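Local coordinates for protein Ceg4 (Legionella pneumophila subsp. pneumophila, PDB 6AOK) that dephosphorylates phosphotyrosine as a HAD-like phosphatase effector that attenuates activation of eukaryotic MAPK pathways, its magnesium-binding phosphatase domain being the part modelled here, at residues D20-G25 with F199-Y204. Numbering follows the deposited sequence.
Sequences DGTVTG and FEWSQY. With MG (magnesium ion), chain B.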
loop_
_atom_site.group_PDB
_atom_site.type_symbol
_atom_site.label_atom_id
_atom_site.label_comp_id
_atom_site.label_asym_id
_atom_site.label_seq_id
_atom_site.Cartn_x
_atom_site.Cartn_y
_atom_site.Cartn_z
ATOM N N ASP A 20 -2.828 -0.334 -6.341
ATOM C CA ASP A 20 -3.964 0.028 -7.200
ATOM C C ASP A 20 -4.982 -1.093 -7.232
ATOM O O ASP A 20 -4.647 -2.214 -7.663
ATOM C CB ASP A 20 -3.499 0.293 -8.631
ATOM C CG ASP A 20 -2.541 1.442 -8.736
ATOM O OD1 ASP A 20 -2.919 2.616 -8.433
ATOM O OD2 ASP A 20 -1.377 1.163 -9.096
ATOM N N GLY A 21 -6.234 -0.782 -6.855
ATOM C CA GLY A 21 -7.285 -1.764 -6.861
ATOM C C GLY A 21 -7.330 -2.618 -5.608
ATOM O O GLY A 21 -8.241 -3.426 -5.457
ATOM N N THR A 22 -6.385 -2.439 -4.705
ATOM C CA THR A 22 -6.399 -3.101 -3.411
ATOM C C THR A 22 -6.550 -2.056 -2.318
ATOM O O THR A 22 -7.584 -1.995 -1.630
ATOM C CB THR A 22 -5.095 -3.923 -3.271
ATOM O OG1 THR A 22 -5.055 -4.934 -4.316
ATOM C CG2 THR A 22 -5.007 -4.572 -1.883
ATOM N N VAL A 23 -5.560 -1.189 -2.171
ATOM C CA VAL A 23 -5.709 -0.014 -1.319
ATOM C C VAL A 23 -6.647 1.019 -1.977
ATOM O O VAL A 23 -7.485 1.623 -1.305
ATOM C CB VAL A 23 -4.310 0.574 -1.012
ATOM C CG1 VAL A 23 -4.424 1.831 -0.227
ATOM C CG2 VAL A 23 -3.398 -0.416 -0.206
ATOM N N THR A 24 -6.547 1.225 -3.295
ATOM C CA THR A 24 -7.466 2.120 -3.996
ATOM C C THR A 24 -8.601 1.329 -4.582
ATOM O O THR A 24 -8.578 0.106 -4.587
ATOM C CB THR A 24 -6.789 2.906 -5.135
ATOM O OG1 THR A 24 -6.617 2.034 -6.273
ATOM C CG2 THR A 24 -5.515 3.479 -4.712
ATOM N N GLY A 25 -9.587 2.038 -5.156
ATOM C CA GLY A 25 -10.656 1.287 -5.804
ATOM C C GLY A 25 -10.560 1.132 -7.320
ATOM O O GLY A 25 -11.536 0.718 -7.945
ATOM N N PHE A 199 -12.146 -5.420 -0.538
ATOM C CA PHE A 199 -11.310 -5.738 0.615
ATOM C C PHE A 199 -11.928 -5.135 1.886
ATOM O O PHE A 199 -12.278 -3.946 1.904
ATOM C CB PHE A 199 -9.910 -5.196 0.405
ATOM C CG PHE A 199 -9.146 -5.898 -0.669
ATOM C CD1 PHE A 199 -9.238 -5.468 -2.007
ATOM C CD2 PHE A 199 -8.372 -6.993 -0.372
ATOM C CE1 PHE A 199 -8.507 -6.128 -3.032
ATOM C CE2 PHE A 199 -7.662 -7.652 -1.411
ATOM C CZ PHE A 199 -7.731 -7.193 -2.718
ATOM N N GLU A 200 -12.023 -5.940 2.949
ATOM C CA GLU A 200 -12.670 -5.548 4.204
ATOM C C GLU A 200 -11.622 -4.933 5.141
ATOM O O GLU A 200 -11.238 -5.488 6.176
ATOM C CB GLU A 200 -13.344 -6.755 4.846
ATOM C CG GLU A 200 -14.467 -7.350 4.014
ATOM C CD GLU A 200 -15.208 -8.520 4.698
ATOM O OE1 GLU A 200 -15.304 -8.539 5.958
ATOM O OE2 GLU A 200 -15.732 -9.393 3.962
ATOM N N TRP A 201 -11.141 -3.759 4.747
ATOM C CA TRP A 201 -10.085 -3.111 5.511
ATOM C C TRP A 201 -10.463 -2.940 6.974
ATOM O O TRP A 201 -9.588 -2.973 7.849
ATOM C CB TRP A 201 -9.762 -1.755 4.884
ATOM C CG TRP A 201 -9.044 -1.907 3.575
ATOM C CD1 TRP A 201 -9.557 -1.670 2.332
ATOM C CD2 TRP A 201 -7.686 -2.345 3.371
ATOM N NE1 TRP A 201 -8.611 -1.922 1.380
ATOM C CE2 TRP A 201 -7.456 -2.338 1.987
ATOM C CE3 TRP A 201 -6.639 -2.717 4.237
ATOM C CZ2 TRP A 201 -6.217 -2.682 1.424
ATOM C CZ3 TRP A 201 -5.401 -3.083 3.671
ATOM C CH2 TRP A 201 -5.210 -3.051 2.268
ATOM N N SER A 202 -11.755 -2.747 7.284
ATOM C CA SER A 202 -12.054 -2.546 8.697
ATOM C C SER A 202 -11.929 -3.856 9.475
ATOM O O SER A 202 -11.585 -3.848 10.677
ATOM C CB SER A 202 -13.437 -1.933 8.882
ATOM O OG SER A 202 -14.420 -2.859 8.483
ATOM N N GLN A 203 -12.172 -4.984 8.810
ATOM C CA GLN A 203 -11.941 -6.268 9.462
ATOM C C GLN A 203 -10.449 -6.530 9.669
ATOM O O GLN A 203 -10.052 -7.058 10.717
ATOM C CB GLN A 203 -12.560 -7.394 8.646
ATOM C CG GLN A 203 -12.366 -8.770 9.280
ATOM C CD GLN A 203 -13.122 -8.924 10.619
ATOM O OE1 GLN A 203 -12.525 -9.218 11.669
ATOM N NE2 GLN A 203 -14.434 -8.712 10.579
ATOM N N TYR A 204 -9.611 -6.186 8.679
ATOM C CA TYR A 204 -8.170 -6.430 8.825
ATOM C C TYR A 204 -7.602 -5.563 9.935
ATOM O O TYR A 204 -6.744 -6.015 10.688
ATOM C CB TYR A 204 -7.398 -6.169 7.526
ATOM C CG TYR A 204 -8.070 -6.730 6.288
ATOM C CD1 TYR A 204 -8.834 -7.878 6.345
ATOM C CD2 TYR A 204 -7.952 -6.092 5.077
ATOM C CE1 TYR A 204 -9.488 -8.358 5.214
ATOM C CE2 TYR A 204 -8.573 -6.577 3.950
ATOM C CZ TYR A 204 -9.346 -7.675 4.014
ATOM O OH TYR A 204 -9.994 -8.124 2.879
HETATM MG MG MG B . -3.928 -4.039 -8.191
HETATM O O HOH W 1 -2.327 -3.221 -9.168
HETATM O O HOH W 2 -2.989 -5.854 -8.692
HETATM O O HOH W 3 -5.091 -3.977 -9.954
#
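Thr22 lays its methyl over one face of the Phe199 ring, with CG2 4.0 Å from the ring centroid, a CH-pi contact displaced toward the rim. A chi1 of -62° sets OG1 beside the backbone N and CG2 anti to it, and OG1 is turned to the metal site, where it hydrogen-bonds Asp18 OD2. The same ring reaches back along the loop, bringing Phe199 CE1 to 3.6 Å from Gly21 O. Trp201 approaches from its indole edge: NE1 donates to Thr22 O at 3.2 Å, a bent bond (141° at the hydrogen), with the oxygen almost exactly in the indole plane. The donor is tilted 29° from the carbonyl plane. A buried backbone oxygen thus gains a side-chain donor. Beside this bond Val23 CG2 packs obliquely on the benzo ring, 4.0 Å from Trp201 CZ2, and Phe96 and Phe97 of helix 91-100 pack their rings against the indole. Phe199, just before helix 201-211, and Trp201 in its first turn join that helix to the loop after strand 13-17, and Leu165 of strand 161-165 touches the side chains of Thr22, Phe199 and Trp201. Within the loop, Gly21 N donates to Thr24 OG1 at 2.9 Å, a nearly straight bond that closes the turn. Asp20 O binds magnesium at 2.0 Å, joined by three waters, Asp18 and Asp167. The start of the last helix thus packs on the loop carrying the DxDx(T/V) signature of a HAD-type phosphatase, at the end of the central strand of its Rossmann-like parallel sheet.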